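Long-range contacts in 303aa long hypothetical esterase (Sulfolobus tokodaii, PDB 3AIN), which probably hydrolyses carboxylic ester bonds as a thermostable carboxylesterase of the hormone-sensitive-lipase-like group of alpha/beta hydrolases: residues N76-P84 with I106-R114; N174-L182 with F240-L249. The protein carries 1 engineered substitution. All coordinates share one frame; numbering follows the deposited sequence.

Contact 1. Residues N76-P84 with I106-R114; sequences NIKARVYYP and IESYDPLCR. With PO4 (phosphate ion), chain F.
Arg-80 of strand 76-83 forms a salt-bridge network with Glu-107, in the turn before helix 110-120, and with Asp-110 at its start, on one face of the alpha/beta-hydrolase sheet; Tyr-82 joins through a hydrogen bond. Arg-80 grips Glu-107 end-on: NH2 bonds Glu-107 OE1 at 2.8 Å, on the syn side but 32° out of the carboxylate plane, and NH1 reaches Glu-107 OE2 from above that plane. The same NH1 salt-bridges Asp-110 OD1 at 3.1 Å, while NE is taken by Asp-67 of the neighbouring strand. The bonds to three carboxylates should restrict rotation of the guanidinium, and its positive charge is probably well balanced. Arg-114 NE holds the other oxygen, Asp-110 OD2, at 2.7 Å, and Arg-59 also salt-bridges it.

Tyr-82 OH donates to Asp-110 OD1 at 2.6 Å, from the carboxylate face opposite Arg-80 NH1. A water donates to both Tyr-82 OH and Ile-106 O.

Van der Waals contacts complete the join. Cys-113 CB lies 3.4 Å from Tyr-82 CE2, its sulfur oblique to the ring. With CG2 of Ile-106 anti to the backbone N, this methyl sits over the centre of the Arg-80 guanidinium, 3.5 Å above its plane.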
ATOM      1  N   ASN A  76       3.593  35.726  -8.223  1.00 18.33           N
ATOM      2  CA  ASN A  76       2.315  35.151  -8.596  1.00 17.75           C
ATOM      3  C   ASN A  76       2.578  33.700  -9.004  1.00 15.96           C
ATOM      4  O   ASN A  76       3.440  33.431  -9.831  1.00 18.13           O
ATOM      5  CB  ASN A  76       1.711  35.926  -9.779  1.00 20.63           C
ATOM      6  CG  ASN A  76       1.184  37.291  -9.370  1.00 26.40           C
ATOM      7  OD1 ASN A  76       0.634  37.453  -8.284  1.00 31.30           O
ATOM      8  ND2 ASN A  76       1.290  38.261 -10.269  1.00 38.63           N
ATOM      9  N   ILE A  77       1.871  32.778  -8.367  1.00 15.46           N
ATOM     10  CA  ILE A  77       2.217  31.351  -8.442  1.00 13.37           C
ATOM     11  C   ILE A  77       1.194  30.679  -9.356  1.00 14.38           C
ATOM     12  O   ILE A  77       0.019  30.615  -9.025  1.00 16.20           O
ATOM     13  CB  ILE A  77       2.113  30.730  -7.047  1.00 15.02           C
ATOM     14  CG1 ILE A  77       3.064  31.461  -6.092  1.00 15.22           C
ATOM     15  CG2 ILE A  77       2.393  29.209  -7.079  1.00 14.15           C
ATOM     16  CD1 ILE A  77       2.674  31.287  -4.646  1.00 13.23           C
ATOM     17  N   LYS A  78       1.652  30.154 -10.482  1.00 13.83           N
ATOM     18  CA  LYS A  78       0.748  29.392 -11.363  1.00 15.35           C
ATOM     19  C   LYS A  78       0.323  28.096 -10.661  1.00 18.03           C
ATOM     20  O   LYS A  78       1.130  27.444  -9.997  1.00 15.94           O
ATOM     21  CB  LYS A  78       1.434  29.066 -12.686  1.00 16.91           C
ATOM     22  CG  LYS A  78       0.471  28.490 -13.732  1.00 27.31           C
ATOM     23  CD  LYS A  78       1.129  28.344 -15.109  1.00 32.98           C
ATOM     24  CE  LYS A  78       0.347  27.344 -15.956  1.00 38.81           C
ATOM     25  NZ  LYS A  78       0.429  27.646 -17.405  1.00 44.91           N
ATOM     26  N   ALA A  79      -0.923  27.689 -10.844  1.00 14.52           N
ATOM     27  CA  ALA A  79      -1.329  26.364 -10.390  1.00 12.77           C
ATOM     28  C   ALA A  79      -2.364  25.780 -11.323  1.00 16.14           C
ATOM     29  O   ALA A  79      -3.060  26.515 -12.041  1.00 16.14           O
ATOM     30  CB  ALA A  79      -1.882  26.423  -8.973  1.00 13.03           C
ATOM     31  N   ARG A  80      -2.380  24.456 -11.413  1.00 14.99           N
ATOM     32  CA  ARG A  80      -3.362  23.794 -12.264  1.00 14.64           C
ATOM     33  C   ARG A  80      -4.336  23.007 -11.407  1.00 15.77           C
ATOM     34  O   ARG A  80      -3.940  22.255 -10.495  1.00 12.29           O
ATOM     35  CB  ARG A  80      -2.704  22.884 -13.304  1.00 12.85           C
ATOM     36  CG  ARG A  80      -3.741  22.195 -14.209  1.00 14.14           C
ATOM     37  CD  ARG A  80      -3.150  21.575 -15.454  1.00 18.68           C
ATOM     38  NE  ARG A  80      -2.685  22.620 -16.370  1.00 15.36           N
ATOM     39  CZ  ARG A  80      -1.725  22.465 -17.274  1.00 20.86           C
ATOM     40  NH1 ARG A  80      -1.176  21.267 -17.476  1.00 16.66           N
ATOM     41  NH2 ARG A  80      -1.271  23.530 -17.933  1.00 18.55           N
ATOM     42  N   VAL A  81      -5.621  23.291 -11.593  1.00 14.37           N
ATOM     43  CA  VAL A  81      -6.653  22.705 -10.760  1.00 13.40           C
ATOM     44  C   VAL A  81      -7.339  21.584 -11.535  1.00 15.53           C
ATOM     45  O   VAL A  81      -7.810  21.793 -12.657  1.00 16.07           O
ATOM     46  CB  VAL A  81      -7.727  23.753 -10.405  1.00 13.49           C
ATOM     47  CG1 VAL A  81      -8.816  23.129  -9.523  1.00 16.17           C
ATOM     48  CG2 VAL A  81      -7.075  24.980  -9.741  1.00 16.97           C
ATOM     49  N   TYR A  82      -7.307  20.377 -10.981  1.00 13.00           N
ATOM     50  CA  TYR A  82      -7.944  19.200 -11.630  1.00 12.98           C
ATOM     51  C   TYR A  82      -9.169  18.821 -10.792  1.00 13.00           C
ATOM     52  O   TYR A  82      -9.065  18.490  -9.607  1.00 13.74           O
ATOM     53  CB  TYR A  82      -6.986  17.986 -11.683  1.00 12.39           C
ATOM     54  CG  TYR A  82      -5.647  18.239 -12.356  1.00 14.41           C
ATOM     55  CD1 TYR A  82      -5.416  17.841 -13.678  1.00 14.39           C
ATOM     56  CD2 TYR A  82      -4.598  18.863 -11.664  1.00 15.10           C
ATOM     57  CE1 TYR A  82      -4.174  18.057 -14.298  1.00 12.94           C
ATOM     58  CE2 TYR A  82      -3.338  18.974 -12.238  1.00 13.10           C
ATOM     59  CZ  TYR A  82      -3.149  18.630 -13.566  1.00 15.84           C
ATOM     60  OH  TYR A  82      -1.924  18.795 -14.138  1.00 13.33           O
ATOM     61  N   TYR A  83     -10.327  18.761 -11.446  1.00 14.89           N
ATOM     62  CA  TYR A  83     -11.535  18.247 -10.801  1.00 14.24           C
ATOM     63  C   TYR A  83     -11.781  16.799 -11.211  1.00 13.97           C
ATOM     64  O   TYR A  83     -11.570  16.432 -12.363  1.00 19.29           O
ATOM     65  CB  TYR A  83     -12.752  19.072 -11.257  1.00 15.71           C
ATOM     66  CG  TYR A  83     -12.762  20.479 -10.726  1.00 17.40           C
ATOM     67  CD1 TYR A  83     -13.454  20.784  -9.568  1.00 18.33           C
ATOM     68  CD2 TYR A  83     -12.138  21.505 -11.410  1.00 17.51           C
ATOM     69  CE1 TYR A  83     -13.490  22.076  -9.075  1.00 25.15           C
ATOM     70  CE2 TYR A  83     -12.190  22.812 -10.934  1.00 22.24           C
ATOM     71  CZ  TYR A  83     -12.864  23.079  -9.767  1.00 26.73           C
ATOM     72  OH  TYR A  83     -12.906  24.367  -9.275  1.00 31.59           O
ATOM     73  N   PRO A  84     -12.283  15.987 -10.287  1.00 15.66           N
ATOM     74  CA  PRO A  84     -12.580  14.606 -10.643  1.00 18.05           C
ATOM     75  C   PRO A  84     -13.901  14.536 -11.395  1.00 19.38           C
ATOM     76  O   PRO A  84     -14.569  15.562 -11.573  1.00 17.95           O
ATOM     77  CB  PRO A  84     -12.732  13.927  -9.285  1.00 18.92           C
ATOM     78  CG  PRO A  84     -13.235  14.995  -8.399  1.00 22.31           C
ATOM     79  CD  PRO A  84     -12.560  16.265  -8.867  1.00 14.90           C
ATOM     80  N   ILE A 106       4.391  21.919 -13.785  1.00 13.45           N
ATOM     81  CA  ILE A 106       3.004  21.489 -13.905  1.00 13.83           C
ATOM     82  C   ILE A 106       2.779  20.614 -15.142  1.00 16.13           C
ATOM     83  O   ILE A 106       2.103  19.577 -15.066  1.00 13.40           O
ATOM     84  CB  ILE A 106       2.072  22.712 -13.984  1.00 16.40           C
ATOM     85  CG1 ILE A 106       1.816  23.266 -12.584  1.00 14.33           C
ATOM     86  CG2 ILE A 106       0.756  22.348 -14.690  1.00 21.02           C
ATOM     87  CD1 ILE A 106       1.167  24.652 -12.628  1.00 23.28           C
ATOM     88  N   GLU A 107       3.425  20.961 -16.257  1.00 16.22           N
ATOM     89  CA  GLU A 107       3.207  20.177 -17.470  1.00 17.95           C
ATOM     90  C   GLU A 107       3.780  18.770 -17.386  1.00 13.31           C
ATOM     91  O   GLU A 107       3.102  17.814 -17.733  1.00 15.38           O
ATOM     92  CB  GLU A 107       3.715  20.895 -18.732  1.00 18.51           C
ATOM     93  CG  GLU A 107       3.286  22.346 -18.851  1.00 22.24           C
ATOM     94  CD  GLU A 107       1.821  22.516 -19.209  1.00 23.16           C
ATOM     95  OE1 GLU A 107       1.313  23.647 -19.059  1.00 30.30           O
ATOM     96  OE2 GLU A 107       1.154  21.505 -19.518  1.00 21.01           O
ATOM     97  N   SER A 108       5.031  18.644 -16.936  1.00 13.64           N
ATOM     98  CA  SER A 108       5.659  17.335 -16.892  1.00 13.61           C
ATOM     99  C   SER A 108       4.966  16.440 -15.866  1.00 14.96           C
ATOM    100  O   SER A 108       4.988  15.223 -15.999  1.00 14.37           O
ATOM    101  CB  SER A 108       7.180  17.420 -16.619  1.00 16.48           C
ATOM    102  OG  SER A 108       7.465  18.090 -15.398  1.00 17.22           O
ATOM    103  N   TYR A 109       4.315  17.063 -14.877  1.00 13.10           N
ATOM    104  CA  TYR A 109       3.611  16.324 -13.819  1.00 12.29           C
ATOM    105  C   TYR A 109       2.115  16.192 -14.090  1.00 13.38           C
ATOM    106  O   TYR A 109       1.377  15.542 -13.327  1.00 12.13           O
ATOM    107  CB  TYR A 109       3.878  16.977 -12.454  1.00 10.41           C
ATOM    108  CG  TYR A 109       5.088  16.354 -11.778  1.00  9.89           C
ATOM    109  CD1 TYR A 109       4.927  15.466 -10.723  1.00 13.36           C
ATOM    110  CD2 TYR A 109       6.381  16.606 -12.260  1.00 11.07           C
ATOM    111  CE1 TYR A 109       6.004  14.797 -10.198  1.00 11.92           C
ATOM    112  CE2 TYR A 109       7.493  16.013 -11.673  1.00 10.44           C
ATOM    113  CZ  TYR A 109       7.296  15.148 -10.603  1.00  9.03           C
ATOM    114  OH  TYR A 109       8.407  14.554 -10.010  1.00 12.61           O
ATOM    115  N   ASP A 110       1.691  16.636 -15.275  1.00 11.95           N
ATOM    116  CA  ASP A 110       0.256  16.598 -15.610  1.00 12.95           C
ATOM    117  C   ASP A 110      -0.345  15.170 -15.654  1.00 13.37           C
ATOM    118  O   ASP A 110      -1.418  14.925 -15.102  1.00 14.25           O
ATOM    119  CB  ASP A 110       0.003  17.376 -16.910  1.00 14.15           C
ATOM    120  CG  ASP A 110      -1.471  17.514 -17.240  1.00 17.18           C
ATOM    121  OD1 ASP A 110      -2.126  18.439 -16.697  1.00 17.35           O
ATOM    122  OD2 ASP A 110      -1.943  16.751 -18.113  1.00 20.22           O
ATOM    123  N   PRO A 111       0.365  14.201 -16.256  1.00 12.99           N
ATOM    124  CA  PRO A 111      -0.193  12.840 -16.263  1.00 13.85           C
ATOM    125  C   PRO A 111      -0.348  12.272 -14.862  1.00 10.21           C
ATOM    126  O   PRO A 111      -1.372  11.644 -14.554  1.00 12.19           O
ATOM    127  CB  PRO A 111       0.842  12.034 -17.042  1.00 13.79           C
ATOM    128  CG  PRO A 111       1.486  13.042 -17.948  1.00 14.84           C
ATOM    129  CD  PRO A 111       1.551  14.324 -17.120  1.00 13.50           C
ATOM    130  N   LEU A 112       0.671  12.455 -14.027  1.00  9.00           N
ATOM    131  CA  LEU A 112       0.568  11.954 -12.657  1.00 11.18           C
ATOM    132  C   LEU A 112      -0.562  12.637 -11.874  1.00 12.95           C
ATOM    133  O   LEU A 112      -1.316  11.973 -11.181  1.00 13.28           O
ATOM    134  CB  LEU A 112       1.907  12.105 -11.929  1.00 11.72           C
ATOM    135  CG  LEU A 112       1.847  11.727 -10.445  1.00 10.13           C
ATOM    136  CD1 LEU A 112       1.478  10.226 -10.288  1.00 13.52           C
ATOM    137  CD2 LEU A 112       3.210  12.001  -9.763  1.00 13.97           C
ATOM    138  N   CYS A 113      -0.700  13.955 -11.983  1.00 11.33           N
ATOM    139  CA  CYS A 113      -1.779  14.623 -11.243  1.00 10.88           C
ATOM    140  C   CYS A 113      -3.172  14.214 -11.726  1.00 11.01           C
ATOM    141  O   CYS A 113      -4.079  14.120 -10.922  1.00 15.66           O
ATOM    142  CB  CYS A 113      -1.632  16.148 -11.291  1.00 10.52           C
ATOM    143  SG  CYS A 113      -0.215  16.732 -10.290  1.00 15.23           S
ATOM    144  N   ARG A 114      -3.334  13.957 -13.028  1.00 14.12           N
ATOM    145  CA  ARG A 114      -4.617  13.412 -13.507  1.00 13.29           C
ATOM    146  C   ARG A 114      -4.897  12.046 -12.890  1.00 14.43           C
ATOM    147  O   ARG A 114      -6.000  11.787 -12.395  1.00 13.20           O
ATOM    148  CB  ARG A 114      -4.638  13.315 -15.035  1.00 11.43           C
ATOM    149  CG  ARG A 114      -4.632  14.674 -15.738  1.00 14.76           C
ATOM    150  CD  ARG A 114      -4.251  14.453 -17.211  1.00 12.28           C
ATOM    151  NE  ARG A 114      -4.396  15.654 -18.027  1.00 14.91           N
ATOM    152  CZ  ARG A 114      -5.502  15.965 -18.699  1.00 21.91           C
ATOM    153  NH1 ARG A 114      -6.577  15.187 -18.613  1.00 24.87           N
ATOM    154  NH2 ARG A 114      -5.556  17.083 -19.403  1.00 21.68           N
TER
HETATM  155  P   PO4 F 305      12.179  13.168  -9.979  1.00 69.70           P
HETATM  156  O1  PO4 F 305      11.495  12.349  -8.902  1.00 58.07           O
HETATM  157  O2  PO4 F 305      11.180  14.004 -10.771  1.00 38.64           O
HETATM  158  O3  PO4 F 305      12.901  12.230 -10.918  1.00 60.92           O
HETATM  159  O4  PO4 F 305      13.166  14.094  -9.305  1.00 42.73           O
HETATM  160  O   HOH W   1       0.646  19.026 -12.814  1.00 14.15           O

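Contact 2. Residues N174-L182 with F240-L249; sequences NLAAVTAIL and FRFSPILADL. With PO4 (phosphate ion), chain G.
The helix that follows the probable nucleophile elbow of this alpha/beta hydrolase, a GxSxG turn around Ser-170, is covered along one flank by the loop 240-249, and Val-178, Ile-181 and Leu-182 make most of the apolar join. Ile-181 uses two branches. Its CD1 methyl enters a nest formed by Ala-247 CB at 3.6 Å, Pro-244 CB at 3.7 Å and, more loosely, Leu-249 CD2. Its CG2, anti to the backbone N, meets Phe-240 CE1 at 3.6 Å, the two side chains running past each other in opposite directions.

The Phe-240 ring is brought to the helix by a chi1 of 77°, which sets CG between the backbone N and the carbonyl carbon. Leu-182 CD2 then comes to the ring edge, 3.8 Å from CZ, while Arg-241 CG rests over one face. The two methyls of Val-178 lie against the backbone of Arg-241: CG1 meets the CA of Arg-241, and CG2 is 3.4 Å from the Arg-241 carbonyl oxygen and also touches Pro-244. Tyr-272 of helix 266-278 closes in on Ala-177, Ile-181 and Leu-249.

Beyond this apolar seam Arg-241 turns its polar end to a phosphate ion, probably from the crystallisation liquor, which Arg-232 also binds. Asp-239 salt-bridges Arg-241 NH2, and the same nitrogen bonds phosphate O3 at 2.8 Å, while NH1 bonds O4 at 3.0 Å.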
ATOM      1  N   ASN A 174       9.330  16.712   0.351  1.00  9.10           N
ATOM      2  CA  ASN A 174       9.957  17.669   1.242  1.00 10.45           C
ATOM      3  C   ASN A 174       9.067  18.904   1.393  1.00 12.46           C
ATOM      4  O   ASN A 174       8.751  19.328   2.511  1.00 10.45           O
ATOM      5  CB  ASN A 174      11.338  18.075   0.680  1.00 10.22           C
ATOM      6  CG  ASN A 174      12.010  19.146   1.518  1.00 11.31           C
ATOM      7  OD1 ASN A 174      12.882  18.848   2.362  1.00 15.17           O
ATOM      8  ND2 ASN A 174      11.634  20.380   1.293  1.00  8.70           N
ATOM      9  N   LEU A 175       8.602  19.452   0.270  1.00  9.37           N
ATOM     10  CA  LEU A 175       7.764  20.678   0.394  1.00  9.59           C
ATOM     11  C   LEU A 175       6.414  20.429   1.073  1.00 11.22           C
ATOM     12  O   LEU A 175       5.914  21.291   1.804  1.00 12.35           O
ATOM     13  CB  LEU A 175       7.572  21.333  -0.989  1.00 10.27           C
ATOM     14  CG  LEU A 175       8.899  21.772  -1.596  1.00 12.17           C
ATOM     15  CD1 LEU A 175       8.704  22.116  -3.081  1.00 11.20           C
ATOM     16  CD2 LEU A 175       9.488  22.984  -0.835  1.00 12.58           C
ATOM     17  N   ALA A 176       5.784  19.291   0.791  1.00  8.95           N
ATOM     18  CA  ALA A 176       4.541  18.945   1.475  1.00 10.74           C
ATOM     19  C   ALA A 176       4.788  18.850   2.954  1.00 13.07           C
ATOM     20  O   ALA A 176       3.992  19.398   3.746  1.00 10.81           O
ATOM     21  CB  ALA A 176       3.956  17.617   0.952  1.00 11.33           C
ATOM     22  N   ALA A 177       5.891  18.195   3.333  1.00 10.34           N
ATOM     23  CA  ALA A 177       6.188  18.015   4.766  1.00 10.40           C
ATOM     24  C   ALA A 177       6.419  19.370   5.455  1.00 12.21           C
ATOM     25  O   ALA A 177       5.890  19.617   6.535  1.00 10.77           O
ATOM     26  CB  ALA A 177       7.363  17.088   4.980  1.00 10.01           C
ATOM     27  N   VAL A 178       7.189  20.230   4.816  1.00  9.72           N
ATOM     28  CA  VAL A 178       7.527  21.550   5.369  1.00 11.89           C
ATOM     29  C   VAL A 178       6.288  22.431   5.437  1.00 13.84           C
ATOM     30  O   VAL A 178       6.025  23.086   6.469  1.00 13.30           O
ATOM     31  CB  VAL A 178       8.640  22.209   4.526  1.00  9.65           C
ATOM     32  CG1 VAL A 178       8.850  23.673   4.921  1.00 11.19           C
ATOM     33  CG2 VAL A 178       9.936  21.414   4.696  1.00 11.09           C
ATOM     34  N   THR A 179       5.450  22.335   4.414  1.00 13.20           N
ATOM     35  CA  THR A 179       4.184  23.085   4.391  1.00 13.14           C
ATOM     36  C   THR A 179       3.263  22.681   5.527  1.00 14.98           C
ATOM     37  O   THR A 179       2.671  23.540   6.197  1.00 13.96           O
ATOM     38  CB  THR A 179       3.466  22.896   3.035  1.00 12.26           C
ATOM     39  OG1 THR A 179       4.276  23.517   2.025  1.00 15.23           O
ATOM     40  CG2 THR A 179       2.128  23.594   3.042  1.00 15.24           C
ATOM     41  N   ALA A 180       3.212  21.379   5.813  1.00 12.59           N
ATOM     42  CA  ALA A 180       2.444  20.911   6.958  1.00 13.59           C
ATOM     43  C   ALA A 180       2.980  21.432   8.294  1.00 15.59           C
ATOM     44  O   ALA A 180       2.189  21.866   9.138  1.00 15.92           O
ATOM     45  CB  ALA A 180       2.351  19.394   6.974  1.00 11.52           C
ATOM     46  N   ILE A 181       4.301  21.491   8.442  1.00 14.27           N
ATOM     47  CA  ILE A 181       4.899  22.057   9.664  1.00 13.52           C
ATOM     48  C   ILE A 181       4.530  23.532   9.782  1.00 14.26           C
ATOM     49  O   ILE A 181       4.162  24.000  10.863  1.00 16.42           O
ATOM     50  CB  ILE A 181       6.428  21.870   9.706  1.00 15.32           C
ATOM     51  CG1 ILE A 181       6.745  20.371   9.888  1.00 11.66           C
ATOM     52  CG2 ILE A 181       7.066  22.683  10.884  1.00 14.75           C
ATOM     53  CD1 ILE A 181       8.097  19.984   9.374  1.00 11.88           C
ATOM     54  N   LEU A 182       4.676  24.270   8.684  1.00 14.07           N
ATOM     55  CA  LEU A 182       4.391  25.715   8.715  1.00 16.08           C
ATOM     56  C   LEU A 182       2.914  26.012   8.977  1.00 18.67           C
ATOM     57  O   LEU A 182       2.587  27.045   9.563  1.00 18.58           O
ATOM     58  CB  LEU A 182       4.832  26.378   7.409  1.00 15.92           C
ATOM     59  CG  LEU A 182       6.341  26.430   7.169  1.00 18.97           C
ATOM     60  CD1 LEU A 182       6.668  26.845   5.733  1.00 16.24           C
ATOM     61  CD2 LEU A 182       7.088  27.299   8.184  1.00 21.70           C
ATOM     62  N   PHE A 240      14.908  23.816   9.454  1.00 12.74           N
ATOM     63  CA  PHE A 240      13.864  22.795   9.294  1.00 11.73           C
ATOM     64  C   PHE A 240      13.136  22.915   7.975  1.00 11.65           C
ATOM     65  O   PHE A 240      12.505  21.951   7.543  1.00 11.36           O
ATOM     66  CB  PHE A 240      12.861  22.771  10.472  1.00 14.00           C
ATOM     67  CG  PHE A 240      11.836  23.886  10.440  1.00 12.49           C
ATOM     68  CD1 PHE A 240      10.635  23.729   9.746  1.00 16.80           C
ATOM     69  CD2 PHE A 240      12.110  25.116  11.039  1.00 18.21           C
ATOM     70  CE1 PHE A 240       9.695  24.766   9.709  1.00 19.18           C
ATOM     71  CE2 PHE A 240      11.208  26.176  10.926  1.00 19.38           C
ATOM     72  CZ  PHE A 240      10.010  25.998  10.231  1.00 18.31           C
ATOM     73  N   ARG A 241      13.160  24.113   7.372  1.00  9.76           N
ATOM     74  CA  ARG A 241      12.453  24.285   6.099  1.00 11.30           C
ATOM     75  C   ARG A 241      13.157  23.566   4.957  1.00 13.41           C
ATOM     76  O   ARG A 241      12.589  23.444   3.849  1.00 12.58           O
ATOM     77  CB  ARG A 241      12.224  25.769   5.763  1.00 13.54           C
ATOM     78  CG  ARG A 241      11.314  26.482   6.746  1.00 15.58           C
ATOM     79  CD  ARG A 241      11.295  27.987   6.475  1.00 16.89           C
ATOM     80  NE  ARG A 241      12.645  28.542   6.569  1.00 15.43           N
ATOM     81  CZ  ARG A 241      12.986  29.767   6.188  1.00 17.10           C
ATOM     82  NH1 ARG A 241      12.081  30.571   5.630  1.00 17.02           N
ATOM     83  NH2 ARG A 241      14.251  30.146   6.266  1.00 18.63           N
ATOM     84  N   PHE A 242      14.422  23.207   5.173  1.00 11.62           N
ATOM     85  CA  PHE A 242      15.145  22.338   4.230  1.00 10.76           C
ATOM     86  C   PHE A 242      15.104  20.897   4.728  1.00 14.30           C
ATOM     87  O   PHE A 242      14.911  19.974   3.945  1.00 11.35           O
ATOM     88  CB  PHE A 242      16.621  22.776   4.070  1.00 10.99           C
ATOM     89  CG  PHE A 242      17.454  21.851   3.175  1.00 14.03           C
ATOM     90  CD1 PHE A 242      17.027  21.528   1.895  1.00 15.38           C
ATOM     91  CD2 PHE A 242      18.603  21.231   3.661  1.00 13.72           C
ATOM     92  CE1 PHE A 242      17.755  20.646   1.093  1.00 15.65           C
ATOM     93  CE2 PHE A 242      19.330  20.315   2.860  1.00 12.72           C
ATOM     94  CZ  PHE A 242      18.936  20.085   1.565  1.00 13.67           C
ATOM     95  N   SER A 243      15.428  20.699   6.006  1.00 11.90           N
ATOM     96  CA  SER A 243      15.413  19.347   6.596  1.00 10.17           C
ATOM     97  C   SER A 243      14.307  19.232   7.640  1.00 10.34           C
ATOM     98  O   SER A 243      14.558  19.460   8.802  1.00 10.93           O
ATOM     99  CB  SER A 243      16.759  19.056   7.287  1.00 13.38           C
ATOM    100  OG  SER A 243      17.826  19.007   6.352  1.00 12.58           O
ATOM    101  N   PRO A 244      13.095  18.833   7.234  1.00 11.42           N
ATOM    102  CA  PRO A 244      11.970  18.886   8.159  1.00 11.71           C
ATOM    103  C   PRO A 244      12.111  17.885   9.302  1.00 12.49           C
ATOM    104  O   PRO A 244      11.431  18.024  10.318  1.00 12.38           O
ATOM    105  CB  PRO A 244      10.744  18.574   7.269  1.00 11.90           C
ATOM    106  CG  PRO A 244      11.337  17.953   6.004  1.00 11.30           C
ATOM    107  CD  PRO A 244      12.644  18.697   5.833  1.00 11.32           C
ATOM    108  N   ILE A 245      12.997  16.894   9.164  1.00 10.93           N
ATOM    109  CA  ILE A 245      13.256  16.006  10.319  1.00 11.61           C
ATOM    110  C   ILE A 245      13.658  16.795  11.589  1.00 13.86           C
ATOM    111  O   ILE A 245      13.453  16.328  12.710  1.00 11.74           O
ATOM    112  CB  ILE A 245      14.362  14.934  10.011  1.00  9.23           C
ATOM    113  CG1 ILE A 245      14.268  13.770  11.025  1.00 13.21           C
ATOM    114  CG2 ILE A 245      15.737  15.565  10.084  1.00 11.04           C
ATOM    115  CD1 ILE A 245      13.174  12.768  10.704  1.00 13.04           C
ATOM    116  N   LEU A 246      14.239  17.974  11.400  1.00 10.38           N
ATOM    117  CA  LEU A 246      14.695  18.819  12.529  1.00 12.67           C
ATOM    118  C   LEU A 246      13.530  19.356  13.372  1.00 15.96           C
ATOM    119  O   LEU A 246      13.740  19.844  14.486  1.00 15.82           O
ATOM    120  CB  LEU A 246      15.501  20.014  12.008  1.00 14.17           C
ATOM    121  CG  LEU A 246      16.830  19.610  11.358  1.00 17.64           C
ATOM    122  CD1 LEU A 246      17.506  20.852  10.739  1.00 16.40           C
ATOM    123  CD2 LEU A 246      17.752  18.948  12.417  1.00 17.76           C
ATOM    124  N   ALA A 247      12.351  19.454  12.771  1.00 13.84           N
ATOM    125  CA  ALA A 247      11.241  20.184  13.390  1.00 14.56           C
ATOM    126  C   ALA A 247      10.610  19.332  14.492  1.00 14.84           C
ATOM    127  O   ALA A 247      10.750  18.111  14.495  1.00 14.66           O
ATOM    128  CB  ALA A 247      10.175  20.530  12.319  1.00 14.94           C
ATOM    129  N   ASP A 248       9.868  19.983  15.392  1.00 17.38           N
ATOM    130  CA  ASP A 248       8.960  19.303  16.312  1.00 17.95           C
ATOM    131  C   ASP A 248       7.691  18.880  15.559  1.00 17.09           C
ATOM    132  O   ASP A 248       7.012  19.705  14.934  1.00 16.72           O
ATOM    133  CB  ASP A 248       8.641  20.264  17.481  1.00 20.45           C
ATOM    134  CG  ASP A 248       7.536  19.760  18.403  1.00 34.22           C
ATOM    135  OD1 ASP A 248       6.831  18.799  18.058  1.00 38.86           O
ATOM    136  OD2 ASP A 248       7.249  20.476  19.394  1.00 40.59           O
ATOM    137  N   LEU A 249       7.464  17.570  15.488  1.00 17.52           N
ATOM    138  CA  LEU A 249       6.461  17.029  14.581  1.00 14.67           C
ATOM    139  C   LEU A 249       5.142  16.723  15.278  1.00 16.64           C
ATOM    140  O   LEU A 249       4.268  16.086  14.704  1.00 15.40           O
ATOM    141  CB  LEU A 249       7.003  15.773  13.867  1.00 14.79           C
ATOM    142  CG  LEU A 249       8.330  15.948  13.096  1.00 13.35           C
ATOM    143  CD1 LEU A 249       8.666  14.636  12.356  1.00 14.76           C
ATOM    144  CD2 LEU A 249       8.294  17.102  12.090  1.00 14.86           C
TER
HETATM  145  P   PO4 G 306      15.044  33.533   5.307  1.00 46.44           P
HETATM  146  O1  PO4 G 306      15.360  34.580   6.355  1.00 59.42           O
HETATM  147  O2  PO4 G 306      15.394  34.114   3.953  1.00 44.02           O
HETATM  148  O3  PO4 G 306      15.900  32.314   5.561  1.00 41.49           O
HETATM  149  O4  PO4 G 306      13.568  33.183   5.385  1.00 36.97           O

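The two contacts illustrate how one alpha/beta hydrolase joins its elements by different chemistry in different places. They lie on opposite sides of the chain's centre, about 23 Å apart between centres, and share no helix or strand. Contact 1 is partly buried and joins a strand near one end of the sheet to the start of a helix and the loop before it, by a salt-bridge network together with substantial packing of a tyrosine and an isoleucine. Contact 2 is more thoroughly buried and seats a loop on the helix behind the probable nucleophile by methyl, proline and phenyl surfaces, its clear ionic bonding directed outward from the seam. Each buries a similar area, 431 and 440 Å².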